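PDB 5THE: piwi domain-containing protein from Vanderwaltozyma polyspora, which probably binds guide RNA and, as a budding-yeast Argonaute, contributes through this C-terminal lobe to selective cleavage of target RNA. Local coordinates for residues D272-S286 with A495-K507. Numbering follows the deposited sequence.
Sequences DVTHYPEKDQNSIAS and ADLLCTRATCFFK
Pro277 lies over one face of the Phe506 ring, its CG 3.7 Å from the ring centroid and 12° off the normal, a CH-pi contact that suits proline, whose rigid, puckered ring offers polarised C-H groups. The aliphatic parts of Glu278 and Gln281 meet the same ring at its edge, Gln281 CG reaching Phe506 CZ at 3.5 Å. Phe506 carries CG anti to its backbone N (chi1 -179°), which takes the ring out toward Pro277 and the type II beta turn 278-281. Branched Ile284 divides its contacts: CG2 packs on Ala502 CB at 3.6 Å, where a small residue lets the helix come close, while CD1 touches Thr503. The small Cys499 side chain settles on the backbone of the paired strands, SG 3.3 Å from Asp272 O and CB against Thr274 CG2.

These contacts lay helix 490-515 across the antiparallel hairpin of strands 264-274 and 282-289, part of the RNase H-like fold of the Piwi domain. Asp272 OD2 comes 3.1 Å from Asp496 OD1, the carboxylate planes 67° apart; both are acceptors, whose repulsion a cation would probably offset. With Asp344 close, the cluster is consistent with the metal-binding acidic site of RNase H-like Argonautes, to which all three probably belong.

Ser286 OG donates to Ala495 O at 2.8 Å, from the face opposite Cys499 N, giving this carbonyl two donors. One water bridges Thr274 OG1 and Thr503 OG1; the latter donates to Cys499 O, leaving its oxygen to accept from the water. Lys507 NZ forms a weak salt bridge with Glu278 OE2, which a second water links to Lys507 O.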
loop_
_atom_site.group_PDB
_atom_site.type_symbol
_atom_site.label_atom_id
_atom_site.label_comp_id
_atom_site.label_asym_id
_atom_site.label_seq_id
_atom_site.Cartn_x
_atom_site.Cartn_y
_atom_site.Cartn_z
ATOM N N ASP A 272 7.013 -6.448 -4.322
ATOM C CA ASP A 272 7.189 -7.357 -3.201
ATOM C C ASP A 272 7.104 -8.771 -3.760
ATOM O O ASP A 272 6.541 -9.004 -4.833
ATOM C CB ASP A 272 6.133 -7.118 -2.091
ATOM C CG ASP A 272 6.348 -7.984 -0.854
ATOM O OD1 ASP A 272 7.482 -8.063 -0.347
ATOM O OD2 ASP A 272 5.359 -8.541 -0.342
ATOM N N VAL A 273 7.694 -9.701 -3.029
ATOM C CA VAL A 273 7.559 -11.125 -3.289
ATOM C C VAL A 273 7.148 -11.794 -1.991
ATOM O O VAL A 273 7.679 -11.469 -0.924
ATOM C CB VAL A 273 8.869 -11.747 -3.816
ATOM C CG1 VAL A 273 8.643 -13.195 -4.241
ATOM C CG2 VAL A 273 9.388 -10.951 -4.967
ATOM N N THR A 274 6.201 -12.718 -2.073
ATOM C CA THR A 274 5.868 -13.555 -0.933
ATOM C C THR A 274 6.040 -15.009 -1.336
ATOM O O THR A 274 5.864 -15.368 -2.506
ATOM C CB THR A 274 4.445 -13.329 -0.451
ATOM O OG1 THR A 274 3.547 -13.488 -1.563
ATOM C CG2 THR A 274 4.317 -11.929 0.133
ATOM N N HIS A 275 6.366 -15.845 -0.361
ATOM C CA HIS A 275 6.775 -17.207 -0.647
ATOM C C HIS A 275 5.782 -18.196 -0.067
ATOM O O HIS A 275 5.098 -17.908 0.922
ATOM C CB HIS A 275 8.162 -17.477 -0.098
ATOM C CG HIS A 275 9.186 -16.520 -0.605
ATOM N ND1 HIS A 275 9.613 -16.520 -1.915
ATOM C CD2 HIS A 275 9.855 -15.517 0.012
ATOM C CE1 HIS A 275 10.504 -15.560 -2.085
ATOM N NE2 HIS A 275 10.673 -14.940 -0.929
ATOM N N TYR A 276 5.722 -19.358 -0.710
ATOM C CA TYR A 276 4.936 -20.498 -0.253
ATOM C C TYR A 276 3.506 -20.110 0.125
ATOM O O TYR A 276 3.117 -20.201 1.295
ATOM C CB TYR A 276 5.642 -21.195 0.902
ATOM C CG TYR A 276 7.058 -21.591 0.531
ATOM C CD1 TYR A 276 7.292 -22.542 -0.461
ATOM C CD2 TYR A 276 8.159 -20.988 1.139
ATOM C CE1 TYR A 276 8.582 -22.899 -0.825
ATOM C CE2 TYR A 276 9.458 -21.346 0.782
ATOM C CZ TYR A 276 9.659 -22.300 -0.199
ATOM O OH TYR A 276 10.938 -22.651 -0.568
ATOM N N PRO A 277 2.697 -19.655 -0.836
ATOM C CA PRO A 277 1.283 -19.395 -0.525
ATOM C C PRO A 277 0.565 -20.649 -0.069
ATOM O O PRO A 277 -0.382 -20.577 0.727
ATOM C CB PRO A 277 0.724 -18.853 -1.850
ATOM C CG PRO A 277 1.647 -19.379 -2.907
ATOM C CD PRO A 277 3.007 -19.421 -2.261
ATOM N N GLU A 278 0.992 -21.801 -0.574
ATOM C CA GLU A 278 0.755 -23.109 0.009
ATOM C C GLU A 278 2.103 -23.815 0.066
ATOM O O GLU A 278 3.109 -23.295 -0.425
ATOM C CB GLU A 278 -0.269 -23.914 -0.798
ATOM C CG GLU A 278 -1.652 -23.288 -0.871
ATOM C CD GLU A 278 -2.396 -23.394 0.434
ATOM O OE1 GLU A 278 -1.881 -24.059 1.355
ATOM O OE2 GLU A 278 -3.505 -22.834 0.534
ATOM N N LYS A 279 2.135 -25.004 0.658
ATOM C CA LYS A 279 3.411 -25.672 0.864
ATOM C C LYS A 279 4.014 -26.066 -0.477
ATOM O O LYS A 279 3.320 -26.590 -1.354
ATOM C CB LYS A 279 3.243 -26.894 1.766
ATOM C CG LYS A 279 4.522 -27.284 2.477
ATOM C CD LYS A 279 4.968 -28.699 2.135
ATOM C CE LYS A 279 4.119 -29.760 2.821
ATOM N NZ LYS A 279 4.632 -31.140 2.549
ATOM N N ASP A 280 5.303 -25.760 -0.644
ATOM C CA ASP A 280 6.093 -26.095 -1.827
ATOM C C ASP A 280 5.634 -25.371 -3.087
ATOM O O ASP A 280 5.997 -25.770 -4.197
ATOM C CB ASP A 280 6.104 -27.609 -2.066
ATOM C CG ASP A 280 6.682 -28.375 -0.892
ATOM O OD1 ASP A 280 7.612 -27.857 -0.235
ATOM O OD2 ASP A 280 6.197 -29.491 -0.621
ATOM N N GLN A 281 4.862 -24.298 -2.961
ATOM C CA GLN A 281 4.337 -23.632 -4.142
ATOM C C GLN A 281 5.226 -22.461 -4.550
ATOM O O GLN A 281 6.028 -21.947 -3.763
ATOM C CB GLN A 281 2.898 -23.170 -3.906
ATOM C CG GLN A 281 1.944 -24.342 -3.729
ATOM C CD GLN A 281 2.118 -25.380 -4.831
ATOM O OE1 GLN A 281 1.922 -25.089 -6.017
ATOM N NE2 GLN A 281 2.509 -26.586 -4.444
ATOM N N ASN A 282 5.103 -22.083 -5.822
ATOM C CA ASN A 282 5.883 -20.989 -6.376
ATOM C C ASN A 282 5.580 -19.698 -5.630
ATOM O O ASN A 282 4.494 -19.507 -5.078
ATOM C CB ASN A 282 5.580 -20.806 -7.866
ATOM C CG ASN A 282 6.157 -21.918 -8.735
ATOM O OD1 ASN A 282 6.705 -22.901 -8.234
ATOM N ND2 ASN A 282 6.036 -21.757 -10.051
ATOM N N SER A 283 6.555 -18.807 -5.619
ATOM C CA SER A 283 6.371 -17.519 -4.982
ATOM C C SER A 283 5.485 -16.607 -5.845
ATOM O O SER A 283 5.223 -16.867 -7.026
ATOM C CB SER A 283 7.735 -16.888 -4.710
ATOM O OG SER A 283 8.485 -17.747 -3.880
ATOM N N ILE A 284 5.021 -15.522 -5.229
ATOM C CA ILE A 284 4.147 -14.544 -5.867
ATOM C C ILE A 284 4.824 -13.187 -5.785
ATOM O O ILE A 284 5.284 -12.790 -4.712
ATOM C CB ILE A 284 2.759 -14.500 -5.198
ATOM C CG1 ILE A 284 2.089 -15.861 -5.302
ATOM C CG2 ILE A 284 1.879 -13.404 -5.828
ATOM C CD1 ILE A 284 0.735 -15.965 -4.629
ATOM N N ALA A 285 4.889 -12.484 -6.916
ATOM C CA ALA A 285 5.447 -11.142 -6.988
ATOM C C ALA A 285 4.356 -10.163 -7.394
ATOM O O ALA A 285 3.418 -10.525 -8.107
ATOM C CB ALA A 285 6.612 -11.055 -7.998
ATOM N N SER A 286 4.484 -8.926 -6.924
ATOM C CA SER A 286 3.558 -7.864 -7.276
ATOM C C SER A 286 4.350 -6.617 -7.644
ATOM O O SER A 286 5.501 -6.448 -7.248
ATOM C CB SER A 286 2.583 -7.560 -6.133
ATOM O OG SER A 286 3.284 -6.987 -5.048
ATOM N N ALA A 495 2.521 -2.698 -2.317
ATOM C CA ALA A 495 2.989 -3.910 -2.980
ATOM C C ALA A 495 2.859 -5.116 -2.065
ATOM O O ALA A 495 2.486 -6.206 -2.520
ATOM C CB ALA A 495 4.439 -3.743 -3.443
ATOM N N ASP A 496 3.181 -4.947 -0.773
ATOM C CA ASP A 496 2.996 -6.042 0.180
ATOM C C ASP A 496 1.547 -6.499 0.194
ATOM O O ASP A 496 1.263 -7.700 0.146
ATOM C CB ASP A 496 3.419 -5.619 1.591
ATOM C CG ASP A 496 4.863 -5.242 1.673
ATOM O OD1 ASP A 496 5.644 -5.640 0.785
ATOM O OD2 ASP A 496 5.225 -4.547 2.638
ATOM N N LEU A 497 0.613 -5.542 0.271
ATOM C CA LEU A 497 -0.808 -5.874 0.331
ATOM C C LEU A 497 -1.287 -6.558 -0.937
ATOM O O LEU A 497 -2.178 -7.407 -0.881
ATOM C CB LEU A 497 -1.624 -4.606 0.574
ATOM C CG LEU A 497 -1.287 -3.958 1.922
ATOM C CD1 LEU A 497 -2.015 -2.627 2.040
ATOM C CD2 LEU A 497 -1.706 -4.903 3.033
ATOM N N LEU A 498 -0.743 -6.179 -2.094
ATOM C CA LEU A 498 -1.183 -6.821 -3.325
ATOM C C LEU A 498 -0.688 -8.261 -3.382
ATOM O O LEU A 498 -1.425 -9.160 -3.808
ATOM C CB LEU A 498 -0.710 -6.016 -4.536
ATOM C CG LEU A 498 -1.008 -6.631 -5.909
ATOM C CD1 LEU A 498 -2.481 -6.994 -6.014
ATOM C CD2 LEU A 498 -0.596 -5.647 -7.042
ATOM N N CYS A 499 0.557 -8.497 -2.952
ATOM C CA CYS A 499 1.050 -9.867 -2.811
ATOM C C CYS A 499 0.165 -10.687 -1.892
ATOM O O CYS A 499 -0.104 -11.868 -2.160
ATOM C CB CYS A 499 2.466 -9.864 -2.260
ATOM S SG CYS A 499 3.723 -9.961 -3.479
ATOM N N THR A 500 -0.269 -10.095 -0.778
ATOM C CA THR A 500 -1.145 -10.819 0.137
ATOM C C THR A 500 -2.479 -11.124 -0.522
ATOM O O THR A 500 -2.996 -12.241 -0.399
ATOM C CB THR A 500 -1.336 -10.017 1.423
ATOM O OG1 THR A 500 -0.066 -9.880 2.041
ATOM C CG2 THR A 500 -2.312 -10.716 2.405
ATOM N N ARG A 501 -3.043 -10.154 -1.249
ATOM C CA ARG A 501 -4.309 -10.424 -1.921
ATOM C C ARG A 501 -4.130 -11.473 -3.014
ATOM O O ARG A 501 -4.999 -12.330 -3.211
ATOM C CB ARG A 501 -4.897 -9.139 -2.503
ATOM C CG ARG A 501 -6.203 -9.388 -3.289
ATOM C CD ARG A 501 -7.285 -10.011 -2.382
ATOM N NE ARG A 501 -7.342 -9.277 -1.127
ATOM C CZ ARG A 501 -7.981 -8.123 -0.974
ATOM N NH1 ARG A 501 -8.656 -7.604 -1.990
ATOM N NH2 ARG A 501 -7.930 -7.481 0.186
ATOM N N ALA A 502 -3.013 -11.413 -3.744
ATOM C CA ALA A 502 -2.751 -12.431 -4.755
ATOM C C ALA A 502 -2.622 -13.814 -4.120
ATOM O O ALA A 502 -3.021 -14.813 -4.727
ATOM C CB ALA A 502 -1.493 -12.069 -5.536
ATOM N N THR A 503 -2.089 -13.877 -2.899
ATOM C CA THR A 503 -2.034 -15.130 -2.149
ATOM C C THR A 503 -3.433 -15.642 -1.820
ATOM O O THR A 503 -3.705 -16.841 -1.959
ATOM C CB THR A 503 -1.206 -14.925 -0.881
ATOM O OG1 THR A 503 0.114 -14.484 -1.246
ATOM C CG2 THR A 503 -1.103 -16.204 -0.073
ATOM N N CYS A 504 -4.335 -14.751 -1.378
ATOM C CA CYS A 504 -5.747 -15.123 -1.242
ATOM C C CYS A 504 -6.256 -15.828 -2.491
ATOM O O CYS A 504 -6.904 -16.880 -2.408
ATOM C CB CYS A 504 -6.609 -13.887 -0.981
ATOM S SG CYS A 504 -6.277 -13.053 0.560
ATOM N N PHE A 505 -5.997 -15.239 -3.664
ATOM C CA PHE A 505 -6.484 -15.827 -4.906
ATOM C C PHE A 505 -5.874 -17.205 -5.122
ATOM O O PHE A 505 -6.574 -18.155 -5.485
ATOM C CB PHE A 505 -6.153 -14.924 -6.096
ATOM C CG PHE A 505 -6.754 -13.550 -6.024
ATOM C CD1 PHE A 505 -7.907 -13.307 -5.295
ATOM C CD2 PHE A 505 -6.156 -12.496 -6.707
ATOM C CE1 PHE A 505 -8.459 -12.030 -5.243
ATOM C CE2 PHE A 505 -6.702 -11.217 -6.671
ATOM C CZ PHE A 505 -7.859 -10.988 -5.938
ATOM N N PHE A 506 -4.555 -17.325 -4.913
ATOM C CA PHE A 506 -3.886 -18.611 -5.092
ATOM C C PHE A 506 -4.491 -19.662 -4.171
ATOM O O PHE A 506 -4.826 -20.775 -4.606
ATOM C CB PHE A 506 -2.389 -18.456 -4.826
ATOM C CG PHE A 506 -1.594 -19.729 -5.020
ATOM C CD1 PHE A 506 -1.581 -20.718 -4.048
ATOM C CD2 PHE A 506 -0.837 -19.913 -6.161
ATOM C CE1 PHE A 506 -0.852 -21.874 -4.221
ATOM C CE2 PHE A 506 -0.101 -21.067 -6.336
ATOM C CZ PHE A 506 -0.112 -22.046 -5.369
ATOM N N LYS A 507 -4.667 -19.300 -2.899
ATOM C CA LYS A 507 -5.158 -20.235 -1.892
ATOM C C LYS A 507 -6.613 -20.628 -2.130
ATOM O O LYS A 507 -6.991 -21.781 -1.889
ATOM C CB LYS A 507 -4.984 -19.630 -0.498
ATOM C CG LYS A 507 -3.550 -19.672 0.011
ATOM C CD LYS A 507 -3.371 -18.819 1.277
ATOM C CE LYS A 507 -4.401 -19.149 2.343
ATOM N NZ LYS A 507 -4.141 -20.459 2.990
HETATM O O HOH W 1 2.808 -16.148 -0.863
HETATM O O HOH W 2 -5.918 -23.338 0.316
#